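Local coordinates for FAD:protein FMN transferase (Vibrio cholerae, PDB 6NXI) that probably transfers the FMN moiety of FAD onto a threonine hydroxyl of a target flavoprotein, releasing AMP, with magnesium or manganese as cofactor, at residues Tyr19-Ile24 / Tyr177-Gly182; Val80-Ile85 / Leu135-Asn140; Ile199-Pro204 / Glu213-Gly218; Asn253-Val258 / Met278-Gly283; Gln291-Met296 / Ser309-Pro314. All blocks are in the same frame, centred on the assembly; numbering follows the deposited sequence.

Interaction 1 of 5, residues Tyr19-Ile24 / Tyr177-Gly182; sequences YNIKYI and YMVEIG
Strand pairing between Y19-I24 and Y177-I181 joins two neighbours inside the large antiparallel sheet of the fold, bringing together chain parts more than 150 residues apart. The two strands run almost exactly antiparallel, at 175°. Two hydrogen-bonded pairs, N20 with E180 and K22 with M178, supply the four backbone bonds, of which M178 N to K22 O (2.8 Å) is typical. Three non-hydrogen-bonded pairs alternate with them: Y19 with I181, I21 with V179 and Y23 with Y177.

The polar side chains of N20 and E180 run alongside each other from the same face. N20 ND2 donates to E180 OE1 over 3.0 Å, meeting the oxygen on its syn side, while the amide and carboxylate planes stay 43° apart. A bend at chi2 (-97°) turns CD of E180 toward N20, and the carboxylate's own rotation then presents OE1. The other ends are held too: N20 OD1 accepts from H9 NE2, and E180 OE2 takes the backbone N of G183.

Such cross-strand pairing is the ordinary grammar of an antiparallel sheet, here the eight-stranded sheet of an ApbE-family protein with helices packed on one face. On that face, which carries Y19, I21 and Y23, the contacts are between carbon atoms. Y19 CB rests against I181 CG1 at 3.9 Å, and Y23 CB meets Y177 CB at 4.1 Å, whereas I21 CG1 and V179 CG1 touch more loosely at 4.3 Å. The tyrosine rings extend off the strand pair: Y19 OH bonds to D40 of helix 32-50, and Y177 OH to Q170 of helix 157-171.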
# COMPACT_ATOMS: atom_id res chain seq x y z
N TYR A 19 5.06 2.26 13.03
CA TYR A 19 4.03 3.30 12.92
C TYR A 19 4.44 4.53 13.74
O TYR A 19 5.21 4.46 14.71
CB TYR A 19 2.66 2.81 13.38
CG TYR A 19 2.51 2.50 14.85
CD1 TYR A 19 2.56 1.20 15.32
CD2 TYR A 19 2.21 3.51 15.76
CE1 TYR A 19 2.39 0.92 16.67
CE2 TYR A 19 2.07 3.25 17.10
CZ TYR A 19 2.17 1.94 17.56
OH TYR A 19 1.97 1.67 18.89
N ASN A 20 3.90 5.65 13.31
CA ASN A 20 4.07 6.97 13.95
C ASN A 20 2.71 7.64 13.92
O ASN A 20 2.17 7.87 12.86
CB ASN A 20 5.12 7.83 13.31
CG ASN A 20 6.50 7.29 13.52
OD1 ASN A 20 7.04 7.34 14.64
ND2 ASN A 20 7.08 6.79 12.44
N ILE A 21 2.16 7.90 15.09
CA ILE A 21 0.86 8.57 15.19
C ILE A 21 1.11 9.88 15.94
O ILE A 21 1.71 9.83 17.02
CB ILE A 21 -0.16 7.64 15.84
CG1 ILE A 21 -0.37 6.44 14.92
CG2 ILE A 21 -1.44 8.42 16.17
CD1 ILE A 21 -0.90 5.26 15.60
N LYS A 22 0.67 10.98 15.40
CA LYS A 22 0.72 12.30 16.07
C LYS A 22 -0.69 12.82 16.19
O LYS A 22 -1.47 12.73 15.23
CB LYS A 22 1.60 13.31 15.33
CG LYS A 22 3.06 12.92 15.32
CD LYS A 22 3.91 13.93 14.50
CE LYS A 22 5.39 13.60 14.58
NZ LYS A 22 6.27 14.63 13.98
N TYR A 23 -1.04 13.33 17.36
CA TYR A 23 -2.39 13.90 17.52
C TYR A 23 -2.28 15.09 18.47
O TYR A 23 -1.32 15.22 19.24
CB TYR A 23 -3.42 12.84 17.95
CG TYR A 23 -3.21 12.33 19.34
CD1 TYR A 23 -2.46 11.20 19.57
CD2 TYR A 23 -3.78 12.96 20.44
CE1 TYR A 23 -2.23 10.72 20.85
CE2 TYR A 23 -3.58 12.47 21.72
CZ TYR A 23 -2.80 11.35 21.92
OH TYR A 23 -2.57 10.85 23.18
N ILE A 24 -3.33 15.91 18.43
CA ILE A 24 -3.38 17.13 19.26
C ILE A 24 -4.28 16.84 20.46
O ILE A 24 -5.42 16.46 20.27
CB ILE A 24 -3.81 18.38 18.49
CG1 ILE A 24 -2.93 18.59 17.24
CG2 ILE A 24 -3.72 19.58 19.43
CD1 ILE A 24 -1.43 18.60 17.52
N TYR A 177 -5.02 14.76 13.65
CA TYR A 177 -4.04 13.66 13.74
C TYR A 177 -3.32 13.47 12.41
O TYR A 177 -3.86 13.78 11.33
CB TYR A 177 -4.72 12.35 14.14
CG TYR A 177 -5.82 11.84 13.23
CD1 TYR A 177 -5.53 11.21 12.04
CD2 TYR A 177 -7.16 11.98 13.56
CE1 TYR A 177 -6.52 10.80 11.16
CE2 TYR A 177 -8.16 11.51 12.72
CZ TYR A 177 -7.84 10.96 11.50
OH TYR A 177 -8.77 10.49 10.61
N MET A 178 -2.23 12.75 12.55
CA MET A 178 -1.46 12.14 11.42
C MET A 178 -1.21 10.70 11.81
O MET A 178 -0.63 10.48 12.89
CB MET A 178 -0.12 12.81 11.16
CG MET A 178 0.74 11.97 10.22
SD MET A 178 2.42 12.61 10.13
CE MET A 178 2.04 14.17 9.36
N VAL A 179 -1.71 9.74 11.02
CA VAL A 179 -1.41 8.31 11.20
C VAL A 179 -0.46 7.90 10.09
O VAL A 179 -0.84 8.11 8.93
CB VAL A 179 -2.70 7.48 11.14
CG1 VAL A 179 -2.39 6.02 11.18
CG2 VAL A 179 -3.66 7.91 12.25
N GLU A 180 0.71 7.35 10.40
CA GLU A 180 1.70 6.93 9.38
C GLU A 180 2.18 5.51 9.71
O GLU A 180 2.57 5.25 10.85
CB GLU A 180 2.84 7.95 9.33
CG GLU A 180 3.94 7.57 8.34
CD GLU A 180 5.12 6.88 8.97
OE1 GLU A 180 5.72 7.47 9.91
OE2 GLU A 180 5.38 5.72 8.62
N ILE A 181 2.02 4.58 8.77
CA ILE A 181 2.58 3.21 8.89
C ILE A 181 3.43 2.90 7.67
O ILE A 181 2.92 2.92 6.57
CB ILE A 181 1.46 2.18 9.04
CG1 ILE A 181 0.51 2.51 10.19
CG2 ILE A 181 2.05 0.81 9.19
CD1 ILE A 181 -0.67 1.52 10.27
N GLY A 182 4.72 2.68 7.88
CA GLY A 182 5.63 2.39 6.78
C GLY A 182 5.51 3.41 5.66
O GLY A 182 5.52 3.01 4.46

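Interaction 2 of 5, residues Val80-Ile85 / Leu135-Asn140; sequences VVKEAI and LTIEGN
I137 reaches from its strand onto the helix and meets V81, K82 and I85, making an apolar contact between helix 80-85 and strand 135-138. The two segment axes pass 9.7 Å apart at 128°. The reach of I137 comes from its extended chain: CG1 stands anti to the carbonyl carbon (chi1 -64°), and chi2 of 180° carries CD1 straight on. That methyl presses against the helix backbone itself, 3.6 Å from K82 CA.

Two helix side chains also meet this methyl. I85 runs antiparallel alongside I137, its CD1 lying 3.8 Å from I137 CD1, and V81 does likewise, with CG1 at 4.0 Å from the same atom. V81 CG1 also serves a second partner, L135 CD2, at 3.9 Å, so one valine methyl joins both strand residues. I85 CD1 touches L135 CD2 as well, though less closely.

K82 behaves differently. Its chain crosses I137 at about a right angle, bending at chi3 and chi4 so that NZ comes to 3.7 Å from I137 CG2. The aliphatic packing is thereby bordered by a charged group at the solvent-exposed side of the helix.

Within the fold, L142 of the adjacent strand 141-144 touches V81 and I137, extending the apolar patch onto the next strand of the small three-stranded sheet, in which strand 135-138 is outermost. V80, elsewhere on the same helix, packs instead on M266 of helix 265-278, which places helix 75-90 between that helix and the small sheet.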
# COMPACT_ATOMS: atom_id res chain seq x y z
N VAL A 80 -10.80 -5.83 2.44
CA VAL A 80 -9.50 -5.57 1.77
C VAL A 80 -9.39 -6.38 0.49
O VAL A 80 -9.01 -5.84 -0.55
CB VAL A 80 -8.35 -5.84 2.75
CG1 VAL A 80 -7.02 -5.76 2.03
CG2 VAL A 80 -8.44 -4.90 3.94
N VAL A 81 -9.84 -7.63 0.50
CA VAL A 81 -9.76 -8.43 -0.75
C VAL A 81 -10.71 -7.87 -1.81
O VAL A 81 -10.35 -7.79 -2.98
CB VAL A 81 -9.97 -9.94 -0.50
CG1 VAL A 81 -10.00 -10.70 -1.81
CG2 VAL A 81 -8.86 -10.49 0.39
N LYS A 82 -11.91 -7.43 -1.41
CA LYS A 82 -12.86 -6.84 -2.37
C LYS A 82 -12.24 -5.60 -3.03
O LYS A 82 -12.41 -5.43 -4.26
CB LYS A 82 -14.15 -6.48 -1.65
CG LYS A 82 -15.27 -6.06 -2.59
CD LYS A 82 -16.60 -5.93 -1.86
CE LYS A 82 -16.93 -7.11 -0.96
NZ LYS A 82 -17.43 -8.30 -1.70
N GLU A 83 -11.57 -4.79 -2.24
CA GLU A 83 -10.93 -3.54 -2.73
C GLU A 83 -9.79 -3.97 -3.65
O GLU A 83 -9.66 -3.41 -4.71
CB GLU A 83 -10.47 -2.67 -1.58
CG GLU A 83 -9.90 -1.36 -2.07
CD GLU A 83 -10.87 -0.38 -2.73
OE1 GLU A 83 -12.09 -0.72 -2.96
OE2 GLU A 83 -10.37 0.73 -3.08
N ALA A 84 -9.05 -4.99 -3.31
CA ALA A 84 -7.96 -5.47 -4.18
C ALA A 84 -8.48 -5.89 -5.56
O ALA A 84 -7.80 -5.65 -6.63
CB ALA A 84 -7.20 -6.61 -3.54
N ILE A 85 -9.60 -6.60 -5.56
CA ILE A 85 -10.25 -7.04 -6.82
C ILE A 85 -10.75 -5.82 -7.60
O ILE A 85 -10.51 -5.77 -8.81
CB ILE A 85 -11.32 -8.10 -6.56
CG1 ILE A 85 -10.65 -9.37 -6.03
CG2 ILE A 85 -12.10 -8.37 -7.83
CD1 ILE A 85 -11.62 -10.38 -5.56
N LEU A 135 -9.33 -16.18 -8.19
CA LEU A 135 -9.80 -15.77 -6.86
C LEU A 135 -11.23 -15.26 -7.01
O LEU A 135 -11.44 -14.35 -7.82
CB LEU A 135 -8.88 -14.66 -6.32
CG LEU A 135 -9.23 -14.12 -4.93
CD1 LEU A 135 -9.13 -15.20 -3.85
CD2 LEU A 135 -8.33 -12.96 -4.58
N THR A 136 -12.16 -15.77 -6.21
CA THR A 136 -13.55 -15.23 -6.19
C THR A 136 -14.00 -14.99 -4.75
O THR A 136 -13.55 -15.69 -3.80
CB THR A 136 -14.48 -16.12 -7.03
OG1 THR A 136 -14.29 -17.47 -6.63
CG2 THR A 136 -14.17 -16.03 -8.51
N ILE A 137 -14.93 -14.03 -4.63
CA ILE A 137 -15.62 -13.70 -3.36
C ILE A 137 -17.06 -14.20 -3.46
O ILE A 137 -17.73 -13.94 -4.48
CB ILE A 137 -15.55 -12.20 -3.07
CG1 ILE A 137 -14.10 -11.76 -2.86
CG2 ILE A 137 -16.44 -11.87 -1.89
CD1 ILE A 137 -13.95 -10.29 -2.57
N GLU A 138 -17.47 -14.94 -2.44
CA GLU A 138 -18.87 -15.46 -2.32
C GLU A 138 -19.29 -15.20 -0.87
O GLU A 138 -18.78 -15.91 0.05
CB GLU A 138 -18.97 -16.95 -2.68
CG GLU A 138 -18.74 -17.26 -4.15
CD GLU A 138 -18.98 -18.72 -4.50
OE1 GLU A 138 -20.15 -19.07 -4.73
OE2 GLU A 138 -18.00 -19.51 -4.49
N GLY A 139 -20.16 -14.16 -0.73
CA GLY A 139 -20.66 -13.72 0.58
C GLY A 139 -19.48 -13.33 1.42
O GLY A 139 -18.73 -12.45 0.96
N ASN A 140 -19.26 -14.04 2.53
CA ASN A 140 -18.16 -13.75 3.50
C ASN A 140 -17.04 -14.78 3.34
O ASN A 140 -16.39 -15.13 4.37
CB ASN A 140 -18.73 -13.70 4.91
CG ASN A 140 -19.77 -12.62 5.05
OD1 ASN A 140 -19.73 -11.63 4.31
ND2 ASN A 140 -20.69 -12.77 5.99

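Interaction 3 of 5, residues Ile199-Pro204 / Glu213-Gly218; sequences IAIEKP and EIIEPG
K203 NZ donates to E213 OE1 over 2.6 Å, a short salt bridge in which the oxygen is met nearly along its C-O axis. The lysine reaches it through bends at chi2 and chi4, whereas the glutamate chain is extended beyond CG, and the two side chains approach obliquely. K203 CE also lies 3.9 Å from E213 CB, so the methylene part of the lysine leans on the glutamate stem. NZ has a second acidic partner, E306 OE2, which ties the pair to strand 304-308; two carboxylates around one ammonium would be expected to favour its charged form.

The pair stands near the turn end of a beta hairpin formed by strands 199-203 and 211-215. Segments 199-203 and 213-215 meet at 147°, a marked departure from exactly antiparallel. Two hydrogen-bonded pairs, I199 with I215 and I201 with E213, provide four backbone bonds, among them the nearly linear I201 N to E213 O (2.8 Å). A200 and I214 form the non-hydrogen-bonded pair between them.

On the face that also carries E213, isoleucines make the apolar layer. I199 and I215 both place CG1 between the backbone N and the carbonyl carbon (chi1 69° and 67°), and these two CG1 atoms meet at 3.7 Å. I199 CD1 continues to P217 CG, also at 3.7 Å, just past the second strand, while I215 CD1 touches I201 CD1 at 4.2 Å. I185 and L187 of strand 184-188 pack on I199, and L295 of strand 294-299 packs on I201.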
# COMPACT_ATOMS: atom_id res chain seq x y z
N ILE A 199 3.33 17.23 4.62
CA ILE A 199 4.07 16.01 4.24
C ILE A 199 5.05 16.45 3.15
O ILE A 199 4.84 17.47 2.51
CB ILE A 199 3.13 14.88 3.77
CG1 ILE A 199 2.52 15.27 2.44
CG2 ILE A 199 2.06 14.56 4.85
CD1 ILE A 199 1.83 14.14 1.75
N ALA A 200 6.10 15.69 2.95
CA ALA A 200 7.09 15.99 1.89
C ALA A 200 6.98 14.97 0.77
O ALA A 200 6.87 13.76 1.04
CB ALA A 200 8.46 16.02 2.51
N ILE A 201 6.98 15.46 -0.46
CA ILE A 201 7.18 14.61 -1.66
C ILE A 201 8.65 14.70 -2.06
O ILE A 201 9.12 15.81 -2.28
CB ILE A 201 6.24 14.99 -2.80
CG1 ILE A 201 4.79 15.01 -2.29
CG2 ILE A 201 6.48 14.01 -3.95
CD1 ILE A 201 3.76 14.58 -3.29
N GLU A 202 9.33 13.56 -2.08
CA GLU A 202 10.76 13.44 -2.44
C GLU A 202 10.84 13.54 -3.96
O GLU A 202 10.12 12.82 -4.67
CB GLU A 202 11.39 12.17 -1.88
CG GLU A 202 11.50 12.14 -0.36
CD GLU A 202 12.54 13.07 0.26
OE1 GLU A 202 13.52 13.43 -0.43
OE2 GLU A 202 12.36 13.43 1.45
N LYS A 203 11.66 14.46 -4.44
CA LYS A 203 11.86 14.69 -5.89
C LYS A 203 13.29 14.26 -6.18
O LYS A 203 14.21 14.64 -5.47
CB LYS A 203 11.62 16.16 -6.24
CG LYS A 203 10.30 16.74 -5.78
CD LYS A 203 9.08 16.04 -6.36
CE LYS A 203 7.82 16.87 -6.22
NZ LYS A 203 7.95 18.16 -6.95
N PRO A 204 13.52 13.41 -7.19
CA PRO A 204 14.88 13.07 -7.61
C PRO A 204 15.35 14.26 -8.44
O PRO A 204 14.53 14.97 -9.04
CB PRO A 204 14.67 11.79 -8.42
CG PRO A 204 13.34 12.05 -9.08
CD PRO A 204 12.50 12.78 -8.04
N GLU A 213 9.47 18.56 -1.68
CA GLU A 213 8.35 19.50 -1.82
C GLU A 213 7.33 19.27 -0.69
O GLU A 213 6.70 18.19 -0.66
CB GLU A 213 7.66 19.32 -3.17
CG GLU A 213 6.49 20.26 -3.33
CD GLU A 213 6.02 20.50 -4.75
OE1 GLU A 213 6.32 19.67 -5.63
OE2 GLU A 213 5.33 21.52 -4.97
N ILE A 214 7.12 20.28 0.14
CA ILE A 214 6.18 20.15 1.29
C ILE A 214 4.80 20.60 0.84
O ILE A 214 4.68 21.78 0.41
CB ILE A 214 6.69 20.94 2.50
CG1 ILE A 214 8.02 20.38 2.99
CG2 ILE A 214 5.60 20.94 3.59
CD1 ILE A 214 8.72 21.21 4.05
N ILE A 215 3.80 19.71 0.94
CA ILE A 215 2.38 19.98 0.60
C ILE A 215 1.49 19.75 1.82
O ILE A 215 1.89 19.03 2.77
CB ILE A 215 1.93 19.13 -0.59
CG1 ILE A 215 1.88 17.64 -0.27
CG2 ILE A 215 2.82 19.39 -1.80
CD1 ILE A 215 0.98 16.82 -1.16
N GLU A 216 0.27 20.28 1.74
CA GLU A 216 -0.78 20.15 2.79
C GLU A 216 -1.98 19.47 2.15
O GLU A 216 -2.84 20.11 1.57
CB GLU A 216 -1.10 21.56 3.30
CG GLU A 216 0.04 22.17 4.11
CD GLU A 216 -0.13 23.63 4.50
OE1 GLU A 216 -1.24 24.16 4.32
OE2 GLU A 216 0.85 24.24 4.96
N PRO A 217 -2.08 18.14 2.21
CA PRO A 217 -3.21 17.43 1.61
C PRO A 217 -4.60 17.71 2.21
O PRO A 217 -5.59 17.40 1.57
CB PRO A 217 -2.89 15.96 1.86
CG PRO A 217 -1.39 15.94 2.01
CD PRO A 217 -1.03 17.23 2.70
N GLY A 218 -4.66 18.29 3.41
CA GLY A 218 -5.89 18.45 4.17
C GLY A 218 -6.37 17.10 4.68
O GLY A 218 -5.52 16.29 5.12

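Interaction 4 of 5, residues Asn253-Val258 / Met278-Gly283; sequences NRVVSV and MGEERG
The R254 guanidinium and the E280 carboxylate meet with their planes almost perpendicular, 87° apart, and through one direct bond. R254 NE donates to E280 OE2 over 2.9 Å at 175°, using the syn lone pair of the oxygen and staying in the guanidinium plane. R254 is bent at chi3 and E280 at chi2, and the two side chains cross at about a right angle.

Water completes the link. One molecule accepts from R254 NH2 and donates to E280 OE2, while another accepts from R254 N and donates to E280 OE1 at 2.6 Å, so both carboxylate oxygens are tied to the same arginine.

Beside the charges, V255 CG2 packs 3.6 Å from E280 OE1 and 3.9 Å from G279 CA. G279 is the N-cap of helix 280-289 and directly follows helix 265-278; at its backbone angles (phi 89°) a CB would press on the carbonyl O of M278. N253 forms an Asx turn, its OD1 accepting from V255 N, and its ND2 bonds to M276 O.

Because E280 sits in the first turn of its helix, its negative charge probably interacts favourably with the helix dipole as well as with R254, linking the start of strand 255-262 to this helix junction through charge and water.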
# COMPACT_ATOMS: atom_id res chain seq x y z
N ASN A 253 10.07 -0.22 -16.06
CA ASN A 253 9.49 0.95 -16.74
C ASN A 253 10.21 2.18 -16.23
O ASN A 253 11.16 1.99 -15.47
CB ASN A 253 7.96 0.96 -16.71
CG ASN A 253 7.38 1.24 -15.35
OD1 ASN A 253 8.07 1.78 -14.48
ND2 ASN A 253 6.10 0.90 -15.18
N ARG A 254 9.76 3.36 -16.63
CA ARG A 254 10.47 4.64 -16.38
C ARG A 254 10.02 5.18 -15.03
O ARG A 254 10.55 6.24 -14.65
CB ARG A 254 10.21 5.66 -17.48
CG ARG A 254 10.92 5.38 -18.80
CD ARG A 254 10.40 6.31 -19.87
NE ARG A 254 9.13 5.86 -20.43
CZ ARG A 254 9.00 4.99 -21.43
NH1 ARG A 254 10.06 4.42 -22.00
NH2 ARG A 254 7.79 4.67 -21.85
N VAL A 255 9.06 4.54 -14.36
CA VAL A 255 8.42 5.19 -13.19
C VAL A 255 9.32 5.08 -11.97
O VAL A 255 9.70 3.99 -11.61
CB VAL A 255 7.01 4.65 -12.91
CG1 VAL A 255 6.39 5.36 -11.71
CG2 VAL A 255 6.13 4.77 -14.15
N VAL A 256 9.62 6.22 -11.35
CA VAL A 256 10.49 6.30 -10.15
C VAL A 256 9.59 6.21 -8.90
O VAL A 256 9.92 5.45 -7.99
CB VAL A 256 11.27 7.63 -10.15
CG1 VAL A 256 11.96 7.85 -8.81
CG2 VAL A 256 12.24 7.68 -11.31
N SER A 257 8.50 6.96 -8.88
CA SER A 257 7.60 6.97 -7.71
C SER A 257 6.21 7.39 -8.16
O SER A 257 6.04 8.15 -9.12
CB SER A 257 8.13 7.84 -6.58
OG SER A 257 8.01 9.22 -6.89
N VAL A 258 5.22 6.99 -7.37
CA VAL A 258 3.82 7.37 -7.60
C VAL A 258 3.27 7.73 -6.25
O VAL A 258 3.35 6.87 -5.34
CB VAL A 258 3.02 6.21 -8.23
CG1 VAL A 258 1.60 6.62 -8.42
CG2 VAL A 258 3.66 5.75 -9.55
N MET A 278 1.33 0.13 -14.18
CA MET A 278 0.71 0.52 -15.48
C MET A 278 1.68 1.36 -16.31
O MET A 278 1.66 1.24 -17.56
CB MET A 278 -0.59 1.31 -15.28
CG MET A 278 -1.69 0.49 -14.70
SD MET A 278 -3.24 1.47 -14.65
CE MET A 278 -3.89 1.13 -16.28
N GLY A 279 2.53 2.16 -15.64
CA GLY A 279 3.39 3.12 -16.31
C GLY A 279 2.71 4.45 -16.48
O GLY A 279 1.49 4.56 -16.19
N GLU A 280 3.47 5.47 -16.86
CA GLU A 280 2.96 6.86 -16.80
C GLU A 280 1.84 7.04 -17.83
O GLU A 280 0.84 7.72 -17.49
CB GLU A 280 4.08 7.88 -16.86
CG GLU A 280 4.85 7.93 -18.16
CD GLU A 280 5.97 6.91 -18.38
OE1 GLU A 280 6.08 5.92 -17.61
OE2 GLU A 280 6.71 7.09 -19.39
N GLU A 281 1.93 6.45 -19.02
CA GLU A 281 0.90 6.72 -20.07
C GLU A 281 -0.46 6.16 -19.63
O GLU A 281 -1.42 6.95 -19.55
CB GLU A 281 1.29 6.11 -21.40
CG GLU A 281 0.22 6.35 -22.46
CD GLU A 281 0.66 5.86 -23.83
OE1 GLU A 281 1.86 6.01 -24.11
OE2 GLU A 281 -0.16 5.26 -24.54
N ARG A 282 -0.54 4.87 -19.35
CA ARG A 282 -1.82 4.19 -19.02
C ARG A 282 -2.23 4.59 -17.61
O ARG A 282 -3.44 4.74 -17.36
CB ARG A 282 -1.68 2.68 -19.18
CG ARG A 282 -1.28 2.21 -20.57
CD ARG A 282 -2.21 2.66 -21.68
NE ARG A 282 -3.56 2.19 -21.47
CZ ARG A 282 -4.61 2.55 -22.22
NH1 ARG A 282 -4.43 3.38 -23.23
NH2 ARG A 282 -5.81 2.08 -21.95
N GLY A 283 -1.26 4.73 -16.71
CA GLY A 283 -1.56 5.12 -15.32
C GLY A 283 -2.14 6.51 -15.21
O GLY A 283 -3.14 6.71 -14.46
O HOH W 1 7.43 3.77 -18.29
O HOH W 2 5.62 6.36 -21.68

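Interaction 5 of 5, residues Gln291-Met296 / Ser309-Pro314; sequences QIPVLM and SSSFKP
Hydrogen bonding centres on S309, whose hydroxyl both gives and receives across the contact. S309 OG donates to I292 O at 2.7 Å, in the carbonyl plane and on a lone pair, and accepts from V294 N at 3.0 Å. S309 N in turn donates to V294 O at 2.9 Å, so backbone and side chain of one serine together bind I292 and V294 around P293. A water accepting from S311 N adds a weak bond to I292 O. Strands 294-299 and 304-308 form a beta hairpin at the edge of the large sheet, and these bonds lie at its open end.

Aromatic packing follows. L295 CB sits over one face of the F312 ring, a CH-pi contact 3.9 Å from the centroid, offset toward the rim. F312 CG, anti to the backbone N (chi1 -164°), passes 3.7 Å from V294 O, and the ring continues toward L295. P293 C lies at the ring's edge.

Among van der Waals contacts, P293 CB touches F312 CD1 at 4.0 Å and lies 3.6 Å from S311 O.

P293 has no N-H to offer, and the serine supplies bonds to the peptide groups on either side of it. The chain leaving the hairpin thus turns back on its entrance with the buried polar atoms of S309 satisfied and L295 CB over one face of the phenyl ring.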
# COMPACT_ATOMS: atom_id res chain seq x y z
N GLN A 291 -10.70 10.85 -11.70
CA GLN A 291 -10.58 11.93 -10.70
C GLN A 291 -9.69 11.46 -9.54
O GLN A 291 -9.99 11.78 -8.40
CB GLN A 291 -11.94 12.35 -10.10
CG GLN A 291 -12.98 12.65 -11.15
CD GLN A 291 -12.69 13.98 -11.78
OE1 GLN A 291 -11.75 14.11 -12.56
NE2 GLN A 291 -13.50 14.98 -11.45
N ILE A 292 -8.59 10.77 -9.84
CA ILE A 292 -7.60 10.35 -8.81
C ILE A 292 -6.48 11.38 -8.79
O ILE A 292 -5.85 11.58 -9.84
CB ILE A 292 -7.05 8.94 -9.11
CG1 ILE A 292 -8.15 7.92 -9.37
CG2 ILE A 292 -6.17 8.50 -7.96
CD1 ILE A 292 -7.61 6.60 -9.83
N PRO A 293 -6.21 12.04 -7.66
CA PRO A 293 -5.04 12.91 -7.52
C PRO A 293 -3.77 12.04 -7.49
O PRO A 293 -3.55 11.26 -6.56
CB PRO A 293 -5.26 13.68 -6.23
CG PRO A 293 -6.70 13.45 -5.88
CD PRO A 293 -7.06 12.11 -6.46
N VAL A 294 -2.93 12.20 -8.52
CA VAL A 294 -1.69 11.39 -8.62
C VAL A 294 -0.54 12.29 -9.08
O VAL A 294 -0.76 13.12 -10.00
CB VAL A 294 -1.85 10.22 -9.59
CG1 VAL A 294 -0.61 9.33 -9.58
CG2 VAL A 294 -3.10 9.43 -9.28
N LEU A 295 0.63 12.02 -8.53
CA LEU A 295 1.91 12.58 -9.02
C LEU A 295 2.83 11.40 -9.32
O LEU A 295 3.19 10.63 -8.42
CB LEU A 295 2.52 13.52 -7.98
CG LEU A 295 3.81 14.20 -8.44
CD1 LEU A 295 3.52 15.19 -9.54
CD2 LEU A 295 4.48 14.88 -7.26
N MET A 296 3.24 11.31 -10.57
CA MET A 296 4.21 10.28 -10.97
C MET A 296 5.49 10.96 -11.35
O MET A 296 5.42 11.94 -12.14
CB MET A 296 3.76 9.51 -12.18
CG MET A 296 2.62 8.65 -11.91
SD MET A 296 2.68 7.54 -13.30
CE MET A 296 1.01 6.95 -13.25
N SER A 309 -1.91 14.55 -12.27
CA SER A 309 -3.29 14.46 -12.81
C SER A 309 -4.00 15.80 -12.58
O SER A 309 -3.57 16.56 -11.70
CB SER A 309 -4.02 13.31 -12.20
OG SER A 309 -4.26 13.52 -10.82
N SER A 310 -5.10 16.03 -13.29
CA SER A 310 -5.92 17.26 -13.15
C SER A 310 -6.37 17.43 -11.70
O SER A 310 -6.49 18.57 -11.26
CB SER A 310 -7.10 17.20 -14.07
OG SER A 310 -6.64 17.30 -15.41
N SER A 311 -6.65 16.35 -11.00
CA SER A 311 -7.18 16.45 -9.62
C SER A 311 -6.05 16.62 -8.60
O SER A 311 -6.37 16.93 -7.44
CB SER A 311 -8.10 15.30 -9.34
OG SER A 311 -7.37 14.10 -9.40
N PHE A 312 -4.78 16.46 -8.99
CA PHE A 312 -3.59 16.69 -8.13
C PHE A 312 -3.05 18.13 -8.25
O PHE A 312 -2.35 18.59 -7.33
CB PHE A 312 -2.41 15.79 -8.51
CG PHE A 312 -1.34 15.73 -7.44
CD1 PHE A 312 -1.38 14.77 -6.44
CD2 PHE A 312 -0.30 16.64 -7.43
CE1 PHE A 312 -0.40 14.73 -5.45
CE2 PHE A 312 0.68 16.60 -6.44
CZ PHE A 312 0.62 15.66 -5.44
N LYS A 313 -3.32 18.80 -9.37
CA LYS A 313 -2.77 20.15 -9.67
C LYS A 313 -2.87 21.04 -8.43
O LYS A 313 -1.85 21.56 -7.99
CB LYS A 313 -3.47 20.78 -10.88
CG LYS A 313 -3.45 19.96 -12.17
CD LYS A 313 -2.06 19.50 -12.62
CE LYS A 313 -2.01 19.17 -14.10
NZ LYS A 313 -0.62 19.00 -14.58
N PRO A 314 -4.06 21.21 -7.81
CA PRO A 314 -4.23 22.15 -6.70
C PRO A 314 -3.13 22.09 -5.62
O PRO A 314 -2.66 23.13 -5.18
CB PRO A 314 -5.56 21.71 -6.06
CG PRO A 314 -6.34 21.12 -7.21
CD PRO A 314 -5.31 20.47 -8.09
O HOH W 3 -7.51 13.47 -12.15

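In the fold
Interactions 1, 4 and 5 all reach the eight-stranded antiparallel sheet. Interaction 1 lies toward its first strands, its centre 28 Å from that of interaction 4 and 24 Å from that of interaction 5. Interactions 4 and 5 touch: M296 SD packs 3.6 Å from E280 CA, and V258 CG1 meets V294 CG1. Interaction 5 also meets the hairpin of interaction 3, where F312 CZ lies 4.0 Å from I201 CD1. Interaction 2 stands apart, 33 Å from interaction 3 between centres. The side chain of I181 lies about 8 Å from FAD and 9 Å from a magnesium ion; N253 is about 10 Å from FAD, and V255 and V294 about 12 Å from magnesium.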